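Local coordinates for protein vibralactone Cyclase (Boreostereum vibrans, PDB 6KD0) that catalyses the cyclization that forms the fused bicyclic beta-lactone of vibralactone, probably with the active site of an alpha/beta-hydrolase fold, at residues 36-41 / 239-244; 135-140 / 247-252; 104-109 / 180-185; 40-45 / 111-116; 23-28 / 315-320. One frame throughout, in Å; residues are numbered along the deposited sequence.

Interaction 1: 36-41 / 239-244; sequences EARRAF and KKEVYW
Arg38 reaches across from helix 35-54 to Glu241 and Trp244 of helix 239-249, a surface bridge between the N-terminal region and a helix inserted between strands 203-207 and 273-278 of the alpha/beta hydrolase fold. The backbones stay well apart, Arg38 CA and Glu241 CA being nearest at 11.5 Å, and long side chains span the distance. The close-packed part is the stem of the arginine. Extended from CG to NE, it runs antiparallel to the Trp244 side chain and sets CD 3.6 Å from CZ3 of that indole. Trp244 has CG anti to the backbone N (chi1 -177°), which carries the ring out toward the arginine; its CE3 lies over one face of the guanidinium, the two planes meeting at 45°. Phe32 adds a cation-pi contact to Arg38 and an edge-to-face contact to Trp244, while NE is taken by Pro33 O. The outer end is looser: one salt bridge at a surface where none of the three touching residues is fully buried. With an alanine in place of Arg38, the Glu241 carboxylate would probably lose this counter-charge and the indole the aliphatic stem beside CZ3. OE1 of Glu241 lies nearly in the guanidinium plane and accepts from NH1 at 2.8 Å in an almost straight bond (165°) on its anti side, tilted out of the carboxylate plane, with a weak second bond from NH2 at 3.4 Å.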
# COMPACT_ATOMS: atom_id res chain seq x y z
N GLU A 36 1.68 18.47 11.65
CA GLU A 36 3.04 18.33 12.15
C GLU A 36 3.11 17.34 13.30
O GLU A 36 4.08 16.58 13.40
CB GLU A 36 3.61 19.68 12.59
CG GLU A 36 2.92 20.32 13.77
CD GLU A 36 1.85 21.32 13.36
OE1 GLU A 36 1.50 22.18 14.21
OE2 GLU A 36 1.35 21.24 12.20
N ALA A 37 2.07 17.28 14.14
CA ALA A 37 2.05 16.30 15.22
C ALA A 37 1.88 14.88 14.70
O ALA A 37 2.44 13.94 15.26
CB ALA A 37 0.96 16.64 16.23
N ARG A 38 1.13 14.71 13.61
CA ARG A 38 0.97 13.37 13.03
C ARG A 38 2.27 12.89 12.38
O ARG A 38 2.68 11.73 12.56
CB ARG A 38 -0.18 13.39 12.02
CG ARG A 38 -1.54 13.63 12.67
CD ARG A 38 -2.59 14.15 11.68
NE ARG A 38 -3.86 14.46 12.34
CZ ARG A 38 -4.81 13.56 12.64
NH1 ARG A 38 -4.65 12.28 12.33
NH2 ARG A 38 -5.92 13.96 13.24
N ARG A 39 2.93 13.76 11.62
CA ARG A 39 4.24 13.43 11.08
C ARG A 39 5.23 13.09 12.19
O ARG A 39 5.97 12.09 12.12
CB ARG A 39 4.75 14.58 10.22
CG ARG A 39 3.98 14.76 8.93
CD ARG A 39 4.35 16.04 8.16
NE ARG A 39 3.80 16.01 6.80
CZ ARG A 39 3.73 17.05 5.97
NH1 ARG A 39 4.17 18.25 6.34
NH2 ARG A 39 3.22 16.87 4.75
N ALA A 40 5.25 13.91 13.26
CA ALA A 40 6.15 13.67 14.38
C ALA A 40 5.82 12.37 15.09
O ALA A 40 6.71 11.71 15.63
CB ALA A 40 6.11 14.83 15.37
N PHE A 41 4.53 12.01 15.13
CA PHE A 41 4.13 10.78 15.81
C PHE A 41 4.66 9.57 15.07
O PHE A 41 5.11 8.58 15.69
CB PHE A 41 2.60 10.70 15.91
CG PHE A 41 2.10 9.47 16.63
CD1 PHE A 41 2.36 9.27 17.98
CD2 PHE A 41 1.36 8.51 15.95
CE1 PHE A 41 1.90 8.14 18.64
CE2 PHE A 41 0.89 7.37 16.61
CZ PHE A 41 1.16 7.19 17.95
N LYS A 239 -13.91 8.88 9.98
CA LYS A 239 -14.45 9.55 8.80
C LYS A 239 -13.95 10.98 8.69
O LYS A 239 -13.59 11.46 7.60
CB LYS A 239 -15.99 9.53 8.86
CG LYS A 239 -16.67 10.43 7.85
CD LYS A 239 -18.19 10.23 7.89
CE LYS A 239 -18.86 10.85 6.68
NZ LYS A 239 -19.25 12.26 6.93
N LYS A 240 -13.96 11.70 9.81
CA LYS A 240 -13.44 13.06 9.81
C LYS A 240 -12.01 13.11 9.26
O LYS A 240 -11.68 14.01 8.48
CB LYS A 240 -13.49 13.61 11.24
CG LYS A 240 -12.99 15.03 11.40
CD LYS A 240 -13.13 15.49 12.84
CE LYS A 240 -12.66 16.93 13.00
NZ LYS A 240 -12.84 17.44 14.39
N GLU A 241 -11.17 12.15 9.65
CA GLU A 241 -9.78 12.11 9.20
C GLU A 241 -9.70 11.78 7.71
O GLU A 241 -8.86 12.34 6.98
CB GLU A 241 -8.99 11.10 10.03
CG GLU A 241 -8.65 11.57 11.44
CD GLU A 241 -7.97 10.49 12.28
OE1 GLU A 241 -6.94 10.78 12.92
OE2 GLU A 241 -8.46 9.35 12.29
N VAL A 242 -10.55 10.86 7.25
CA VAL A 242 -10.60 10.53 5.83
C VAL A 242 -10.89 11.79 5.01
O VAL A 242 -10.18 12.11 4.03
CB VAL A 242 -11.65 9.43 5.58
CG1 VAL A 242 -11.96 9.30 4.09
CG2 VAL A 242 -11.13 8.09 6.15
N TYR A 243 -11.93 12.53 5.40
CA TYR A 243 -12.27 13.76 4.69
C TYR A 243 -11.14 14.78 4.77
O TYR A 243 -10.88 15.52 3.80
CB TYR A 243 -13.57 14.35 5.26
CG TYR A 243 -14.82 13.73 4.67
CD1 TYR A 243 -15.03 12.36 4.72
CD2 TYR A 243 -15.79 14.52 4.05
CE1 TYR A 243 -16.18 11.78 4.18
CE2 TYR A 243 -16.93 13.96 3.50
CZ TYR A 243 -17.12 12.59 3.57
OH TYR A 243 -18.25 12.02 3.03
N TRP A 244 -10.45 14.85 5.91
CA TRP A 244 -9.36 15.82 6.03
C TRP A 244 -8.21 15.47 5.08
O TRP A 244 -7.64 16.36 4.44
CB TRP A 244 -8.91 15.90 7.49
CG TRP A 244 -7.83 16.90 7.79
CD1 TRP A 244 -7.92 18.27 7.74
CD2 TRP A 244 -6.50 16.61 8.24
NE1 TRP A 244 -6.72 18.84 8.12
CE2 TRP A 244 -5.84 17.84 8.43
CE3 TRP A 244 -5.80 15.42 8.48
CZ2 TRP A 244 -4.52 17.92 8.86
CZ3 TRP A 244 -4.50 15.50 8.92
CH2 TRP A 244 -3.86 16.74 9.10

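Interaction 2: 135-140 / 247-252; sequences RLTPES and ELANPA
Pro138 and Leu248 lie side by side with their side chains pointing the same way, so that the flank of the pyrrolidine ring rests on one leucine branch: CG of Pro138 is 4.0 Å from CD2 of Leu248. The peptide bond before Pro138 is cis, a sharp bend in the loop. Next to this pair Thr137 turns its methyl, not its hydroxyl, onto the helix end. With OG1 between the backbone N and the carbonyl carbon (chi1 63°), CG2 sits anti to the carbonyl carbon and comes within 3.6 Å of Ala249 CA. Ala249 CB, though its bond leads off from the loop, still comes to 4.0 Å from Thr137 CG2. The carbonyl of Leu248 is where loop and helix backbones come nearest: CA of Pro138 makes a CH...O contact to Leu248 O at 3.5 Å. A water spans the remaining polar gap, donating to Pro138 O at 2.7 Å and to Leu248 O at 2.9 Å, and so ties the two backbones indirectly. Asn250, with positive phi, then takes the chain out of the helix. Within the alpha/beta hydrolase fold, the contact seats the C-terminal end of helix 239-249 on the loop from central-sheet strand 128-132 to helix 144-158, while Leu35 and Arg39 of helix 35-54 pack on Pro138 and a backbone bond ties Ala249 to Ser142.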
# COMPACT_ATOMS: atom_id res chain seq x y z
N ARG A 135 6.27 12.65 -3.34
CA ARG A 135 6.00 13.93 -2.69
C ARG A 135 4.69 13.88 -1.90
O ARG A 135 3.71 13.24 -2.31
CB ARG A 135 5.99 15.05 -3.72
CG ARG A 135 7.38 15.67 -3.89
CD ARG A 135 7.41 16.67 -5.03
NE ARG A 135 7.38 16.01 -6.33
CZ ARG A 135 7.42 16.64 -7.51
NH1 ARG A 135 7.49 17.97 -7.56
NH2 ARG A 135 7.39 15.94 -8.63
N LEU A 136 4.67 14.56 -0.75
CA LEU A 136 3.56 14.54 0.18
C LEU A 136 2.63 15.73 -0.00
O LEU A 136 3.05 16.82 -0.40
CB LEU A 136 4.06 14.54 1.63
CG LEU A 136 4.98 13.37 1.96
CD1 LEU A 136 5.46 13.48 3.40
CD2 LEU A 136 4.26 12.06 1.71
N THR A 137 1.36 15.51 0.33
CA THR A 137 0.40 16.58 0.51
C THR A 137 0.57 17.19 1.90
O THR A 137 1.16 16.57 2.79
CB THR A 137 -1.03 16.05 0.34
OG1 THR A 137 -1.29 15.09 1.38
CG2 THR A 137 -1.21 15.40 -1.04
N PRO A 138 0.05 18.40 2.14
CA PRO A 138 -0.58 19.33 1.19
C PRO A 138 0.41 20.16 0.40
O PRO A 138 -0.02 20.88 -0.50
CB PRO A 138 -1.42 20.23 2.09
CG PRO A 138 -0.63 20.30 3.37
CD PRO A 138 0.02 18.92 3.52
N GLU A 139 1.70 20.09 0.74
CA GLU A 139 2.71 20.88 0.04
C GLU A 139 2.68 20.63 -1.47
O GLU A 139 2.88 21.56 -2.26
CB GLU A 139 4.10 20.59 0.61
CG GLU A 139 4.31 21.11 2.03
CD GLU A 139 3.89 20.12 3.10
OE1 GLU A 139 3.33 19.05 2.77
OE2 GLU A 139 4.11 20.43 4.30
N SER A 140 2.45 19.39 -1.89
CA SER A 140 2.22 19.06 -3.29
C SER A 140 0.82 18.48 -3.42
O SER A 140 0.49 17.52 -2.73
CB SER A 140 3.23 18.02 -3.80
OG SER A 140 4.57 18.51 -3.77
N GLU A 247 -9.11 16.45 1.65
CA GLU A 247 -8.98 17.90 1.51
C GLU A 247 -7.52 18.33 1.36
O GLU A 247 -7.20 19.20 0.54
CB GLU A 247 -9.62 18.58 2.72
CG GLU A 247 -9.50 20.09 2.68
CD GLU A 247 -10.16 20.75 3.87
OE1 GLU A 247 -10.46 21.97 3.77
OE2 GLU A 247 -10.39 20.07 4.89
N LEU A 248 -6.61 17.76 2.16
CA LEU A 248 -5.19 18.10 2.05
C LEU A 248 -4.67 17.76 0.66
O LEU A 248 -3.81 18.47 0.11
CB LEU A 248 -4.39 17.36 3.11
CG LEU A 248 -4.55 17.70 4.60
CD1 LEU A 248 -3.67 16.76 5.41
CD2 LEU A 248 -4.18 19.15 4.87
N ALA A 249 -5.17 16.67 0.07
CA ALA A 249 -4.65 16.26 -1.23
C ALA A 249 -5.09 17.21 -2.34
O ALA A 249 -4.43 17.29 -3.39
CB ALA A 249 -5.10 14.83 -1.54
N ASN A 250 -6.21 17.90 -2.15
CA ASN A 250 -6.64 19.00 -3.01
C ASN A 250 -6.58 18.68 -4.50
O ASN A 250 -5.95 19.42 -5.27
CB ASN A 250 -5.80 20.23 -2.69
CG ASN A 250 -6.36 21.50 -3.33
OD1 ASN A 250 -7.56 21.70 -3.34
ND2 ASN A 250 -5.49 22.33 -3.86
N PRO A 251 -7.18 17.58 -4.95
CA PRO A 251 -7.20 17.31 -6.39
C PRO A 251 -8.06 18.36 -7.08
O PRO A 251 -9.09 18.77 -6.55
CB PRO A 251 -7.82 15.92 -6.49
CG PRO A 251 -8.65 15.78 -5.27
CD PRO A 251 -7.84 16.48 -4.20
N ALA A 252 -7.63 18.80 -8.26
CA ALA A 252 -8.44 19.74 -9.03
C ALA A 252 -9.79 19.12 -9.39
O ALA A 252 -10.80 19.84 -9.47
CB ALA A 252 -7.68 20.18 -10.28
O HOH W 1 -2.46 20.41 -1.63

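Interaction 3: 104-109 / 180-185; sequences GGWAIG and GNLSLI
The glycine-rich loop after strand 97-101, which resembles the oxyanion-hole loop of hormone-sensitive-lipase-like hydrolases, sends Trp106 against Asn181 and Leu182 of helix 178-192, the helix that follows the probable nucleophile elbow around Ser177. Backbone angles explain the glycines: a side chain on Gly104 or Gly109 would jam against the preceding carbonyl oxygen. Trp106 itself has positive phi, and from this bend its indole extends to the helix with NE1 leading. NE1 donates to Asn181 OD1 at 3.1 Å, a bent bond (139°) that leaves the indole close to its own plane. Ring and amide planes stand 73° apart, and NE1 sits above the amide plane, 55° out of it, so the N-H does not point along an OD1 lone pair; OD1 also lies 3.4 Å from Trp106 CZ2. The other end of the amide is fixed by ND2 bonding to Pro210 O, which settles which way round the group sits. Leu182 closes in beside the pyrrole part, its CD2 3.7 Å from Trp106 NE1 and 3.8 Å from CD1. All three touching residues are buried, and Asn181 OD1 gives the buried indole N-H an acceptor. Such a link, in alpha/beta hydrolases, joins the loop after the third strand, which usually helps form the oxyanion hole, to the helix that follows the nucleophile elbow.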
# COMPACT_ATOMS: atom_id res chain seq x y z
N GLY A 104 0.44 6.66 4.46
CA GLY A 104 0.52 7.92 5.17
C GLY A 104 -0.54 8.94 4.81
O GLY A 104 -0.32 10.13 5.05
N GLY A 105 -1.68 8.50 4.26
CA GLY A 105 -2.75 9.44 3.94
C GLY A 105 -2.40 10.47 2.88
O GLY A 105 -3.08 11.50 2.77
N TRP A 106 -1.34 10.20 2.09
CA TRP A 106 -0.73 11.07 1.07
C TRP A 106 0.09 12.21 1.66
O TRP A 106 0.81 12.89 0.93
CB TRP A 106 -1.76 11.66 0.10
CG TRP A 106 -2.61 10.66 -0.60
CD1 TRP A 106 -2.18 9.69 -1.49
CD2 TRP A 106 -4.03 10.53 -0.51
NE1 TRP A 106 -3.27 8.95 -1.93
CE2 TRP A 106 -4.41 9.46 -1.35
CE3 TRP A 106 -5.02 11.21 0.21
CZ2 TRP A 106 -5.74 9.05 -1.49
CZ3 TRP A 106 -6.34 10.81 0.07
CH2 TRP A 106 -6.69 9.73 -0.77
N ALA A 107 -0.00 12.42 2.99
CA ALA A 107 0.56 13.57 3.66
C ALA A 107 1.73 13.23 4.58
O ALA A 107 2.38 14.15 5.09
CB ALA A 107 -0.53 14.30 4.48
N ILE A 108 2.00 11.95 4.82
CA ILE A 108 3.01 11.52 5.77
C ILE A 108 3.86 10.43 5.13
O ILE A 108 3.33 9.61 4.36
CB ILE A 108 2.35 10.99 7.06
CG1 ILE A 108 1.40 12.03 7.66
CG2 ILE A 108 3.41 10.50 8.07
CD1 ILE A 108 0.43 11.44 8.69
N GLY A 109 5.15 10.42 5.42
CA GLY A 109 5.94 9.21 5.35
C GLY A 109 7.02 9.25 4.29
O GLY A 109 7.13 10.19 3.50
N GLY A 180 -1.22 2.29 -1.40
CA GLY A 180 -1.97 1.34 -2.21
C GLY A 180 -2.84 2.05 -3.23
O GLY A 180 -2.95 1.63 -4.38
N ASN A 181 -3.47 3.15 -2.82
CA ASN A 181 -4.23 4.00 -3.73
C ASN A 181 -3.36 4.48 -4.89
O ASN A 181 -3.74 4.39 -6.07
CB ASN A 181 -4.82 5.15 -2.90
CG ASN A 181 -5.29 6.32 -3.74
OD1 ASN A 181 -4.50 7.18 -4.10
ND2 ASN A 181 -6.59 6.36 -4.02
N LEU A 182 -2.17 5.01 -4.57
CA LEU A 182 -1.29 5.48 -5.63
C LEU A 182 -0.86 4.33 -6.53
O LEU A 182 -0.71 4.51 -7.75
CB LEU A 182 -0.07 6.19 -5.04
CG LEU A 182 -0.36 7.44 -4.20
CD1 LEU A 182 0.93 8.10 -3.72
CD2 LEU A 182 -1.25 8.45 -4.95
N SER A 183 -0.68 3.13 -5.96
CA SER A 183 -0.29 2.01 -6.81
C SER A 183 -1.44 1.54 -7.70
O SER A 183 -1.20 1.05 -8.80
CB SER A 183 0.26 0.85 -5.96
OG SER A 183 -0.81 0.19 -5.33
N LEU A 184 -2.69 1.69 -7.23
CA LEU A 184 -3.84 1.36 -8.08
C LEU A 184 -3.87 2.27 -9.30
O LEU A 184 -4.07 1.80 -10.45
CB LEU A 184 -5.15 1.52 -7.28
CG LEU A 184 -5.40 0.52 -6.13
CD1 LEU A 184 -6.73 0.81 -5.43
CD2 LEU A 184 -5.33 -0.93 -6.62
N ILE A 185 -3.63 3.56 -9.07
CA ILE A 185 -3.49 4.50 -10.18
C ILE A 185 -2.37 4.05 -11.11
O ILE A 185 -2.56 3.93 -12.33
CB ILE A 185 -3.28 5.93 -9.66
CG1 ILE A 185 -4.51 6.37 -8.87
CG2 ILE A 185 -2.99 6.87 -10.83
CD1 ILE A 185 -4.30 7.54 -7.96

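Interaction 4: 40-45 / 111-116; sequences AFWDEV and YEMDDY
Two carboxylates of like charge face each other here: Asp43 OD1 and Glu112 OE1 are 4.4 Å apart. Two bridging waters probably ease the repulsion. One molecule donates to both oxygens, weakly to Glu112 OE1 at 2.9 Å, and a second adds weak, long bonds to the same two atoms. Deeper in, the contact is apolar. Met113 crosses Trp42 at about a right angle and lays its methyl over one indole face, CE standing 3.6 Å from CE3, toward the rim of the six-membered ring. Measured to that ring's centroid, CE is 4.0 Å away and 24° off the normal, a CH-pi contact, whereas SD is 5.2 Å away and oblique. Met113 also touches His102 and Cys103, and Trp42 touches Met315 and Leu316. The result is a Met-aromatic contact that fastens helix 35-54 to the turn leading into helix 115-125 of the alpha/beta hydrolase fold.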
# COMPACT_ATOMS: atom_id res chain seq x y z
N ALA A 40 5.25 13.91 13.26
CA ALA A 40 6.15 13.67 14.38
C ALA A 40 5.82 12.37 15.09
O ALA A 40 6.71 11.71 15.63
CB ALA A 40 6.11 14.83 15.37
N PHE A 41 4.53 12.01 15.13
CA PHE A 41 4.13 10.78 15.81
C PHE A 41 4.66 9.57 15.07
O PHE A 41 5.11 8.58 15.69
CB PHE A 41 2.60 10.70 15.91
CG PHE A 41 2.10 9.47 16.63
CD1 PHE A 41 2.36 9.27 17.98
CD2 PHE A 41 1.36 8.51 15.95
CE1 PHE A 41 1.90 8.14 18.64
CE2 PHE A 41 0.89 7.37 16.61
CZ PHE A 41 1.16 7.19 17.95
N TRP A 42 4.56 9.59 13.74
CA TRP A 42 5.16 8.51 12.96
C TRP A 42 6.67 8.49 13.11
O TRP A 42 7.28 7.42 13.23
CB TRP A 42 4.73 8.61 11.49
CG TRP A 42 3.41 7.94 11.29
CD1 TRP A 42 2.18 8.47 11.52
CD2 TRP A 42 3.20 6.58 10.87
NE1 TRP A 42 1.20 7.53 11.27
CE2 TRP A 42 1.81 6.36 10.85
CE3 TRP A 42 4.05 5.54 10.49
CZ2 TRP A 42 1.24 5.14 10.48
CZ3 TRP A 42 3.50 4.33 10.12
CH2 TRP A 42 2.10 4.14 10.11
N ASP A 43 7.30 9.67 13.13
CA ASP A 43 8.77 9.74 13.21
C ASP A 43 9.30 9.31 14.58
O ASP A 43 10.40 8.76 14.68
CB ASP A 43 9.23 11.16 12.88
CG ASP A 43 10.74 11.29 12.87
OD1 ASP A 43 11.39 10.65 12.01
OD2 ASP A 43 11.27 12.04 13.72
N GLU A 44 8.55 9.58 15.65
CA GLU A 44 9.07 9.47 17.01
C GLU A 44 8.54 8.25 17.75
O GLU A 44 9.20 7.77 18.67
CB GLU A 44 8.73 10.74 17.80
CG GLU A 44 9.54 11.95 17.34
CD GLU A 44 8.95 13.31 17.74
OE1 GLU A 44 8.08 13.36 18.64
OE2 GLU A 44 9.36 14.33 17.15
N VAL A 45 7.38 7.73 17.35
CA VAL A 45 6.75 6.66 18.09
C VAL A 45 6.55 5.45 17.19
O VAL A 45 7.05 4.36 17.49
CB VAL A 45 5.41 7.10 18.72
CG1 VAL A 45 4.75 5.92 19.44
CG2 VAL A 45 5.64 8.24 19.70
N TYR A 111 10.48 6.13 2.95
CA TYR A 111 10.94 4.73 2.99
C TYR A 111 11.14 4.18 4.41
O TYR A 111 11.11 2.95 4.61
CB TYR A 111 12.25 4.62 2.20
CG TYR A 111 13.39 5.20 3.01
CD1 TYR A 111 13.57 6.58 3.08
CD2 TYR A 111 14.25 4.39 3.75
CE1 TYR A 111 14.60 7.14 3.86
CE2 TYR A 111 15.27 4.93 4.52
CZ TYR A 111 15.44 6.30 4.57
OH TYR A 111 16.46 6.82 5.34
N GLU A 112 11.33 5.05 5.41
CA GLU A 112 11.61 4.55 6.76
C GLU A 112 10.49 3.67 7.28
O GLU A 112 10.76 2.66 7.95
CB GLU A 112 11.85 5.71 7.72
CG GLU A 112 13.14 6.43 7.48
CD GLU A 112 13.27 7.67 8.34
OE1 GLU A 112 13.32 7.50 9.57
OE2 GLU A 112 13.29 8.79 7.78
N MET A 113 9.25 3.99 6.90
CA MET A 113 8.08 3.25 7.36
C MET A 113 8.23 1.75 7.17
O MET A 113 7.89 0.96 8.06
CB MET A 113 6.84 3.74 6.63
CG MET A 113 6.39 5.12 7.08
SD MET A 113 5.13 5.71 5.94
CE MET A 113 4.12 6.70 7.04
N ASP A 114 8.72 1.34 6.01
CA ASP A 114 8.69 -0.09 5.71
C ASP A 114 10.10 -0.63 5.57
O ASP A 114 10.27 -1.78 5.13
CB ASP A 114 7.86 -0.36 4.46
CG ASP A 114 6.47 0.25 4.56
OD1 ASP A 114 5.66 -0.25 5.37
OD2 ASP A 114 6.21 1.25 3.86
N ASP A 115 11.10 0.15 5.97
CA ASP A 115 12.48 -0.23 5.70
C ASP A 115 12.80 -1.62 6.25
O ASP A 115 13.25 -2.51 5.51
CB ASP A 115 13.41 0.83 6.29
CG ASP A 115 14.84 0.68 5.83
OD1 ASP A 115 15.10 0.81 4.62
OD2 ASP A 115 15.70 0.45 6.70
N TYR A 116 12.55 -1.85 7.54
CA TYR A 116 12.85 -3.16 8.11
C TYR A 116 12.02 -4.25 7.45
O TYR A 116 12.56 -5.31 7.09
CB TYR A 116 12.64 -3.16 9.62
CG TYR A 116 13.78 -2.51 10.39
CD1 TYR A 116 14.65 -1.61 9.76
CD2 TYR A 116 13.97 -2.77 11.73
CE1 TYR A 116 15.69 -1.00 10.46
CE2 TYR A 116 15.01 -2.18 12.44
CZ TYR A 116 15.86 -1.30 11.80
OH TYR A 116 16.87 -0.71 12.51
O HOH W 2 10.89 8.76 10.50
O HOH W 3 14.58 9.26 12.16

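Interaction 5: 23-28 / 315-320; sequences AAFPQP and MLFRSM
Phe25 meets Leu316 and Phe317 in an aromatic cluster whose main element is an offset edge-to-face pair. It joins the chain just after helix 18-24, in the N-terminal region, to the end of the short helix 313-316, which follows His311, the probable catalytic histidine of this alpha/beta hydrolase. Along the second segment, Leu316 comes first. Its CD2 touches the far end of the phenylalanine, 4.0 Å from Phe25 CZ, where the two side chains cross at a slant. Phe317 follows, the first residue to leave helical backbone angles, and its ring provides the edge: CE1 and CZ point at the face of Phe25, with the planes at 71° and the centroids 5.2 Å apart. After it the chain folds into a type I turn, closed by Met320 N bonding to Phe317 O at 2.9 Å; within this turn Arg318 reaches the other way, to Asp117, and Met320 lies on Phe18. Around the pair, Trp22 meets the Phe25 ring and Val21 touches Phe317. In place of Phe25 an alanine would probably leave the Phe317 edge without its aromatic face and open a gap beside Leu316. On the Phe25 side the ring swings out with CG anti to the backbone N (chi1 -179°), which brings CD1 to 3.6 Å from Phe317 CE1, while Phe317 CZ stands 3.6 Å above the ring plane.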
# COMPACT_ATOMS: atom_id res chain seq x y z
N ALA A 23 -7.13 -0.67 24.64
CA ALA A 23 -7.36 -0.02 25.93
C ALA A 23 -6.06 0.52 26.52
O ALA A 23 -6.08 1.52 27.24
CB ALA A 23 -8.03 -1.00 26.90
N ALA A 24 -4.92 -0.11 26.21
CA ALA A 24 -3.66 0.43 26.74
C ALA A 24 -2.95 1.42 25.82
O ALA A 24 -1.93 2.00 26.23
CB ALA A 24 -2.69 -0.70 27.08
N PHE A 25 -3.44 1.65 24.61
CA PHE A 25 -2.77 2.55 23.67
C PHE A 25 -2.85 3.99 24.17
O PHE A 25 -3.95 4.45 24.49
CB PHE A 25 -3.41 2.44 22.29
CG PHE A 25 -2.78 3.31 21.24
CD1 PHE A 25 -1.46 3.14 20.86
CD2 PHE A 25 -3.52 4.29 20.60
CE1 PHE A 25 -0.89 3.93 19.87
CE2 PHE A 25 -2.96 5.09 19.61
CZ PHE A 25 -1.64 4.91 19.24
N PRO A 26 -1.74 4.71 24.29
CA PRO A 26 -1.80 6.12 24.71
C PRO A 26 -2.36 6.98 23.59
O PRO A 26 -1.86 6.94 22.47
CB PRO A 26 -0.34 6.47 25.01
CG PRO A 26 0.41 5.18 25.01
CD PRO A 26 -0.36 4.25 24.11
N GLN A 27 -3.39 7.77 23.90
CA GLN A 27 -3.93 8.66 22.87
C GLN A 27 -3.61 10.11 23.20
O GLN A 27 -3.60 10.48 24.38
CB GLN A 27 -5.44 8.49 22.73
CG GLN A 27 -5.87 7.39 21.76
CD GLN A 27 -7.07 6.61 22.25
OE1 GLN A 27 -6.93 5.54 22.85
NE2 GLN A 27 -8.27 7.14 22.01
N PRO A 28 -3.34 10.96 22.21
CA PRO A 28 -3.05 12.36 22.52
C PRO A 28 -4.29 13.04 23.07
O PRO A 28 -5.42 12.62 22.84
CB PRO A 28 -2.63 12.95 21.16
CG PRO A 28 -3.41 12.12 20.18
CD PRO A 28 -3.39 10.72 20.76
N MET A 315 0.71 -1.96 11.72
CA MET A 315 1.86 -1.05 11.77
C MET A 315 2.01 -0.42 13.13
O MET A 315 3.13 -0.06 13.53
CB MET A 315 1.71 0.06 10.74
CG MET A 315 1.66 -0.42 9.29
SD MET A 315 3.16 -1.25 8.75
CE MET A 315 4.30 0.14 8.71
N LEU A 316 0.92 -0.27 13.85
CA LEU A 316 0.96 0.33 15.18
C LEU A 316 1.03 -0.70 16.29
O LEU A 316 1.45 -0.36 17.40
CB LEU A 316 -0.26 1.22 15.38
CG LEU A 316 -0.04 2.65 14.87
CD1 LEU A 316 -0.10 2.74 13.32
CD2 LEU A 316 -1.02 3.59 15.52
N PHE A 317 0.65 -1.95 16.03
CA PHE A 317 0.61 -2.97 17.08
C PHE A 317 1.23 -4.27 16.58
O PHE A 317 0.68 -5.35 16.77
CB PHE A 317 -0.83 -3.20 17.53
CG PHE A 317 -1.52 -1.94 17.98
CD1 PHE A 317 -1.28 -1.42 19.24
CD2 PHE A 317 -2.39 -1.26 17.14
CE1 PHE A 317 -1.90 -0.25 19.66
CE2 PHE A 317 -3.03 -0.09 17.55
CZ PHE A 317 -2.78 0.42 18.81
N ARG A 318 2.40 -4.18 15.94
CA ARG A 318 2.98 -5.37 15.31
C ARG A 318 3.24 -6.49 16.31
O ARG A 318 3.28 -7.66 15.91
CB ARG A 318 4.29 -5.00 14.59
CG ARG A 318 4.88 -6.16 13.75
CD ARG A 318 3.91 -6.56 12.62
NE ARG A 318 3.87 -5.49 11.63
CZ ARG A 318 4.72 -5.38 10.61
NH1 ARG A 318 5.65 -6.33 10.42
NH2 ARG A 318 4.66 -4.34 9.79
N SER A 319 3.37 -6.19 17.60
CA SER A 319 3.66 -7.25 18.56
C SER A 319 2.44 -8.14 18.80
O SER A 319 2.60 -9.24 19.35
CB SER A 319 4.16 -6.65 19.88
OG SER A 319 3.16 -5.86 20.49
N MET A 320 1.25 -7.71 18.40
CA MET A 320 0.09 -8.59 18.42
C MET A 320 0.36 -9.80 17.55
O MET A 320 0.94 -9.68 16.46
CB MET A 320 -1.16 -7.87 17.91
CG MET A 320 -1.82 -6.90 18.87
SD MET A 320 -3.23 -6.11 18.07
CE MET A 320 -4.45 -7.42 18.09

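Helix 35-54 ties several of these contacts together: interactions 1 and 4 start from it, their segments overlapping at Ala40 and Phe41, Phe41 CZ meets Phe25 of interaction 5, and Arg39 bridges to Glu139 of interaction 2 and to Ala107 O of interaction 3. Interactions 1 and 2 share helix 239-249, their centres about 13 Å apart, and cross along the chain. Interaction 3, the innermost at about 7 Å from the chain centre, is nested inside interaction 1 and touches interaction 4 through Ile108 on Met113 and Trp42. Interaction 5 encloses all the others in sequence, about 28 Å from interaction 2 between centres. This is consistent with the N-terminal helices packing against the probable active-site loops.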